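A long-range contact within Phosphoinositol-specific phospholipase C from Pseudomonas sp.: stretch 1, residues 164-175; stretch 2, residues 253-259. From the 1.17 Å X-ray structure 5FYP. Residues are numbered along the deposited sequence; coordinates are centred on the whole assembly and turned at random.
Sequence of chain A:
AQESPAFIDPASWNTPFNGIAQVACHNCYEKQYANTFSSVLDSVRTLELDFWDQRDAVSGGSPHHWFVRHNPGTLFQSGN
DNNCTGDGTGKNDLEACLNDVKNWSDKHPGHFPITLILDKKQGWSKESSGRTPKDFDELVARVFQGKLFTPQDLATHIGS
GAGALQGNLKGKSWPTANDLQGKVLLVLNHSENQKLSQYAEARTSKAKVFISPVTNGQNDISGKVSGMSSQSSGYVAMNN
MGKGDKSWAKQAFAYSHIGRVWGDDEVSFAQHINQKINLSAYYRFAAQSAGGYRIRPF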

ATOM      1  N   ALA A 164       6.464  -3.720  17.763  1.00  8.70           N
ATOM      2  CA  ALA A 164       5.649  -4.826  18.238  1.00  9.16           C
ATOM      3  C   ALA A 164       4.247  -4.817  17.641  1.00  8.17           C
ATOM      4  O   ALA A 164       3.347  -5.517  18.125  1.00  8.85           O
ATOM      5  CB  ALA A 164       5.581  -4.840  19.776  1.00 11.46           C
ATOM      6  N   LEU A 165       4.049  -4.042  16.575  1.00  7.62           N
ATOM      7  CA  LEU A 165       2.767  -4.062  15.857  1.00  7.33           C
ATOM      8  C   LEU A 165       2.380  -5.473  15.449  1.00  6.70           C
ATOM      9  O   LEU A 165       1.197  -5.848  15.490  1.00  7.38           O
ATOM     10  CB  LEU A 165       2.844  -3.222  14.584  1.00  7.68           C
ATOM     11  CG  LEU A 165       2.710  -1.716  14.801  1.00  8.30           C
ATOM     12  CD1 LEU A 165       3.114  -0.985  13.535  1.00  9.60           C
ATOM     13  CD2 LEU A 165       1.286  -1.373  15.210  1.00  8.66           C
ATOM     14  N   GLN A 166       3.362  -6.256  15.001  1.00  6.54           N
ATOM     15  CA  GLN A 166       3.053  -7.540  14.372  1.00  6.14           C
ATOM     16  C   GLN A 166       2.110  -8.373  15.216  1.00  6.20           C
ATOM     17  O   GLN A 166       1.079  -8.860  14.738  1.00  6.55           O
ATOM     18  CB  GLN A 166       4.361  -8.275  14.116  1.00  6.74           C
ATOM     19  CG  GLN A 166       4.170  -9.590  13.405  1.00  7.05           C
ATOM     20  CD  GLN A 166       5.427 -10.432  13.354  1.00  7.33           C
ATOM     21  OE1 GLN A 166       6.223 -10.471  14.308  1.00  9.62           O
ATOM     22  NE2 GLN A 166       5.599 -11.151  12.277  1.00  7.41           N
ATOM     23  N   GLY A 167       2.511  -8.572  16.461  1.00  6.55           N
ATOM     24  CA  GLY A 167       1.718  -9.363  17.396  1.00  7.07           C
ATOM     25  C   GLY A 167       0.715  -8.571  18.201  1.00  7.19           C
ATOM     26  O   GLY A 167      -0.344  -9.109  18.576  1.00  8.71           O
ATOM     27  N   ASN A 168       1.000  -7.307  18.499  1.00  7.50           N
ATOM     28  CA  ASN A 168       0.065  -6.527  19.314  1.00  7.90           C
ATOM     29  C   ASN A 168      -1.195  -6.118  18.583  1.00  7.91           C
ATOM     30  O   ASN A 168      -2.205  -5.827  19.216  1.00  9.09           O
ATOM     31  CB  ASN A 168       0.763  -5.347  19.958  1.00  8.65           C
ATOM     32  CG  ASN A 168       1.756  -5.774  21.031  1.00 10.12           C
ATOM     33  OD1 ASN A 168       1.703  -6.885  21.535  1.00 13.31           O
ATOM     34  ND2 ASN A 168       2.607  -4.866  21.424  1.00 11.03           N
ATOM     35  N   LEU A 169      -1.169  -6.156  17.254  1.00  7.30           N
ATOM     36  CA  LEU A 169      -2.402  -5.898  16.495  1.00  7.41           C
ATOM     37  C   LEU A 169      -3.471  -6.946  16.669  1.00  8.45           C
ATOM     38  O   LEU A 169      -4.640  -6.653  16.437  1.00  8.95           O
ATOM     39  CB  LEU A 169      -2.106  -5.712  15.015  1.00  7.29           C
ATOM     40  CG  LEU A 169      -1.584  -4.303  14.670  1.00  7.60           C
ATOM     41  CD1 LEU A 169      -0.921  -4.302  13.303  1.00  7.82           C
ATOM     42  CD2 LEU A 169      -2.716  -3.308  14.689  1.00  8.94           C
ATOM     43  N   LYS A 170      -3.097  -8.168  17.039  1.00  8.06           N
ATOM     44  CA  LYS A 170      -4.083  -9.223  17.179  1.00  9.77           C
ATOM     45  C   LYS A 170      -5.121  -8.820  18.236  1.00 11.41           C
ATOM     46  O   LYS A 170      -4.783  -8.496  19.363  1.00 13.34           O
ATOM     47  CB  LYS A 170      -3.396 -10.532  17.558  1.00 10.05           C
ATOM     48  CG  LYS A 170      -4.333 -11.719  17.580  1.00 12.74           C
ATOM     49  CD  LYS A 170      -3.586 -12.966  18.091  1.00 14.50           C
ATOM     50  CE  LYS A 170      -3.488 -12.807  19.614  1.00 18.69           C
ATOM     51  NZ  LYS A 170      -3.206 -14.011  20.346  1.00 21.59           N
ATOM     52  N   GLY A 171      -6.367  -8.840  17.846  1.00 14.03           N
ATOM     53  CA  GLY A 171      -7.457  -8.471  18.767  1.00 16.33           C
ATOM     54  C   GLY A 171      -7.725  -6.986  18.834  1.00 17.54           C
ATOM     55  O   GLY A 171      -8.592  -6.560  19.575  1.00 20.57           O
ATOM     56  N   LYS A 172      -7.033  -6.207  18.005  1.00 13.48           N
ATOM     57  CA  LYS A 172      -7.180  -4.747  18.058  1.00 12.66           C
ATOM     58  C   LYS A 172      -7.791  -4.202  16.762  1.00 12.89           C
ATOM     59  O   LYS A 172      -7.681  -4.732  15.664  1.00 14.45           O
ATOM     60  CB  LYS A 172      -5.825  -4.085  18.374  1.00 14.71           C
ATOM     61  CG  LYS A 172      -5.297  -4.295  19.831  1.00 20.78           C
ATOM     62  CD  LYS A 172      -5.808  -3.218  20.787  1.00 26.30           C
ATOM     63  CE  LYS A 172      -5.219  -3.188  22.180  1.00 30.92           C
ATOM     64  NZ  LYS A 172      -4.819  -4.497  22.710  1.00 51.06           N
ATOM     65  N   SER A 173      -8.416  -3.053  16.910  1.00 12.16           N
ATOM     66  CA  SER A 173      -9.005  -2.319  15.790  1.00 11.89           C
ATOM     67  C   SER A 173      -8.104  -1.170  15.365  1.00 10.94           C
ATOM     68  O   SER A 173      -7.595  -0.390  16.190  1.00 12.63           O
ATOM     69  CB  SER A 173     -10.360  -1.736  16.196  1.00 13.36           C
ATOM     70  OG  SER A 173     -11.257  -2.766  16.474  1.00 15.99           O
ATOM     71  N   TRP A 174      -7.919  -1.044  14.054  1.00  9.85           N
ATOM     72  CA  TRP A 174      -7.349   0.191  13.501  1.00  9.24           C
ATOM     73  C   TRP A 174      -8.329   1.349  13.718  1.00  9.15           C
ATOM     74  O   TRP A 174      -9.525   1.125  13.934  1.00 11.33           O
ATOM     75  CB  TRP A 174      -7.103   0.027  12.000  1.00  9.20           C
ATOM     76  CG  TRP A 174      -5.989  -0.905  11.631  1.00  8.73           C
ATOM     77  CD1 TRP A 174      -5.783  -2.181  12.073  1.00  9.13           C
ATOM     78  CD2 TRP A 174      -4.950  -0.648  10.667  1.00  8.29           C
ATOM     79  NE1 TRP A 174      -4.668  -2.720  11.465  1.00  9.10           N
ATOM     80  CE2 TRP A 174      -4.145  -1.805  10.594  1.00  8.73           C
ATOM     81  CE3 TRP A 174      -4.615   0.455   9.859  1.00  9.16           C
ATOM     82  CZ2 TRP A 174      -3.038  -1.883   9.779  1.00  9.06           C
ATOM     83  CZ3 TRP A 174      -3.513   0.371   9.045  1.00  9.35           C
ATOM     84  CH2 TRP A 174      -2.721  -0.781   9.035  1.00  9.94           C
ATOM     85  N   PRO A 175      -7.856   2.602  13.548  1.00 10.12           N
ATOM     86  CA  PRO A 175      -8.810   3.703  13.463  1.00 10.50           C
ATOM     87  C   PRO A 175      -9.832   3.445  12.353  1.00 10.50           C
ATOM     88  O   PRO A 175      -9.576   2.723  11.369  1.00 10.29           O
ATOM     89  CB  PRO A 175      -7.924   4.913  13.138  1.00  9.99           C
ATOM     90  CG  PRO A 175      -6.551   4.511  13.627  1.00 10.60           C
ATOM     91  CD  PRO A 175      -6.482   3.053  13.314  1.00 10.09           C
ATOM     92  N   PHE A 253      -6.332 -11.137   8.527  1.00  8.46           N
ATOM     93  CA  PHE A 253      -7.542 -10.631   9.143  1.00  8.86           C
ATOM     94  C   PHE A 253      -7.577 -10.921  10.636  1.00  9.04           C
ATOM     95  O   PHE A 253      -7.885 -10.046  11.467  1.00  9.27           O
ATOM     96  CB  PHE A 253      -8.766 -11.241   8.409  1.00 10.05           C
ATOM     97  CG  PHE A 253     -10.105 -10.917   9.029  1.00 11.49           C
ATOM     98  CD1 PHE A 253     -10.781  -9.778   8.737  1.00 14.38           C
ATOM     99  CD2 PHE A 253     -10.676 -11.797   9.920  1.00 13.78           C
ATOM    100  CE1 PHE A 253     -12.013  -9.515   9.314  1.00 15.08           C
ATOM    101  CE2 PHE A 253     -11.920 -11.541  10.495  1.00 20.10           C
ATOM    102  CZ  PHE A 253     -12.571 -10.392  10.193  1.00 16.53           C
ATOM    103  N   ALA A 254      -7.255 -12.149  11.021  1.00  8.73           N
ATOM    104  CA  ALA A 254      -7.240 -12.539  12.449  1.00  9.10           C
ATOM    105  C   ALA A 254      -6.257 -11.696  13.266  1.00  8.20           C
ATOM    106  O   ALA A 254      -6.464 -11.438  14.459  1.00  9.83           O
ATOM    107  CB  ALA A 254      -6.918 -14.007  12.589  1.00 10.74           C
ATOM    108  N   TYR A 255      -5.154 -11.326  12.640  1.00  7.64           N
ATOM    109  CA  TYR A 255      -4.102 -10.520  13.266  1.00  7.77           C
ATOM    110  C   TYR A 255      -4.284  -9.019  13.095  1.00  7.52           C
ATOM    111  O   TYR A 255      -3.409  -8.253  13.522  1.00  7.93           O
ATOM    112  CB  TYR A 255      -2.696 -10.953  12.771  1.00  7.50           C
ATOM    113  CG  TYR A 255      -2.062 -11.981  13.676  1.00  7.32           C
ATOM    114  CD1 TYR A 255      -2.447 -13.322  13.642  1.00  7.53           C
ATOM    115  CD2 TYR A 255      -1.119 -11.590  14.623  1.00  7.59           C
ATOM    116  CE1 TYR A 255      -1.869 -14.219  14.540  1.00  7.83           C
ATOM    117  CE2 TYR A 255      -0.549 -12.472  15.492  1.00  7.53           C
ATOM    118  CZ  TYR A 255      -0.947 -13.791  15.475  1.00  7.25           C
ATOM    119  OH  TYR A 255      -0.365 -14.632  16.396  1.00  7.93           O
ATOM    120  N   SER A 256      -5.407  -8.582  12.500  1.00  7.08           N
ATOM    121  CA  SER A 256      -5.606  -7.141  12.206  1.00  7.44           C
ATOM    122  C   SER A 256      -4.453  -6.582  11.393  1.00  6.76           C
ATOM    123  O   SER A 256      -4.049  -5.432  11.564  1.00  8.11           O
ATOM    124  CB  SER A 256      -5.874  -6.318  13.446  1.00  7.81           C
ATOM    125  OG  SER A 256      -7.079  -6.795  14.038  1.00  8.96           O
ATOM    126  N   HIS A 257      -3.929  -7.410  10.463  1.00  6.76           N
ATOM    127  CA  HIS A 257      -3.014  -6.894   9.440  1.00  6.63           C
ATOM    128  C   HIS A 257      -3.795  -6.673   8.155  1.00  6.61           C
ATOM    129  O   HIS A 257      -4.658  -7.468   7.805  1.00  7.43           O
ATOM    130  CB  HIS A 257      -1.901  -7.902   9.128  1.00  6.11           C
ATOM    131  CG  HIS A 257      -0.962  -8.186  10.264  1.00  6.04           C
ATOM    132  ND1 HIS A 257       0.153  -8.948  10.059  1.00  6.21           N
ATOM    133  CD2 HIS A 257      -0.958  -7.869  11.567  1.00  6.38           C
ATOM    134  CE1 HIS A 257       0.804  -9.093  11.198  1.00  6.49           C
ATOM    135  NE2 HIS A 257       0.142  -8.466  12.135  1.00  5.99           N
ATOM    136  N   ILE A 258      -3.460  -5.628   7.397  1.00  6.46           N
ATOM    137  CA  ILE A 258      -4.159  -5.366   6.140  1.00  6.66           C
ATOM    138  C   ILE A 258      -3.616  -6.288   5.068  1.00  6.72           C
ATOM    139  O   ILE A 258      -2.438  -6.169   4.647  1.00  7.73           O
ATOM    140  CB  ILE A 258      -4.053  -3.903   5.712  1.00  6.78           C
ATOM    141  CG1 ILE A 258      -4.479  -2.953   6.822  1.00  7.81           C
ATOM    142  CG2 ILE A 258      -4.846  -3.662   4.439  1.00  7.24           C
ATOM    143  CD1 ILE A 258      -5.867  -3.174   7.364  1.00  8.47           C
ATOM    144  N   GLY A 259      -4.455  -7.213   4.601  1.00  6.36           N
ATOM    145  CA  GLY A 259      -4.070  -8.177   3.566  1.00  6.49           C
ATOM    146  C   GLY A 259      -4.426  -7.701   2.195  1.00  6.62           C
ATOM    147  O   GLY A 259      -5.547  -7.239   1.972  1.00  7.79           O
TER
HETATM  148  O   HOH W   1      -7.476  -9.055  15.347  1.00 16.16           O

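How do the two backbones come together? Stretch 1 runs from a short helix beginning at Leu 165 into a type II turn, Leu 169 to Lys 172, closed by a hydrogen bond of 2.9 Å from Lys 172 N to Leu 169 O. Gly 171 has a positive phi of 85°, and at these backbone angles a CB would be jammed against the carbonyl oxygen of the residue before, so the turn calls for glycine here. Stretch 2 comes out of a helix through a Schellman motif, in which Ser 256 takes a positive phi, and then enters a strand at Ile 258. The two bends meet: the CA atoms of Lys 170 and Tyr 255 lie 4.1 Å apart, and those of Leu 169 and Ser 256 5.5 Å apart. At this range the backbone itself is part of the packing, with Leu 169 CB only 3.2 Å from Tyr 255 O.

What does Ser 256 do at the centre of the contact? Its CA-to-CB bond points toward stretch 1, and its hydroxyl donates a hydrogen bond of 2.7 Å from Ser 256 OG to Lys 172 O, just where the turn ends. The same oxygen accepts a hydrogen bond from a water, 2.6 Å from Ser 256 OG. That water also donates to Ala 254 O at 2.7 Å and accepts from Gly 171 N at 2.7 Å. It thus bridges the turn and the helix end, where Gly 171 N and Ala 254 O, 4.3 Å apart, are too far from each other to bond directly.

How do the rings of Trp 174 and His 257 reach across the contact? The CA-to-CB bond of Trp 174 points toward stretch 2, and the indole nitrogen donates a hydrogen bond, with Trp 174 NE1 2.8 Å from Ser 256 O and a nearly straight N-H...O angle of 162°. The acceptor lies at the edge of the indole, near its plane, as a ring N-H requires, which leaves the faces free for apolar contact. Ile 258 uses one of them: its CG1 sits 3.8 Å from the centroid of the six-membered ring of Trp 174, in a CH-pi contact. His 257 serves the helix of stretch 1. Its CA-to-CB bond points away, yet the m rotamer at chi1 brings the ring back, and His 257 NE2 donates to Gln 166 O at 2.8 Å, again at 162°. His 257 ND1 is hydrogen-bonded elsewhere in the structure, so both ring nitrogens are satisfied.

How do Tyr 255 and Lys 170 pack where the contact is more open? The aliphatic part of the lysine crosses the aromatic ring: Lys 170 CD is 4.1 Å from the centroid of the Tyr 255 ring, 21° off its normal, a CH-pi contact over the face. The end of the lysine leads away from stretch 2, so its methylenes do the packing. At the ring edge, Tyr 255 CD2 comes within 3.5 Å of Gln 166 O, the carbonyl that also accepts from His 257.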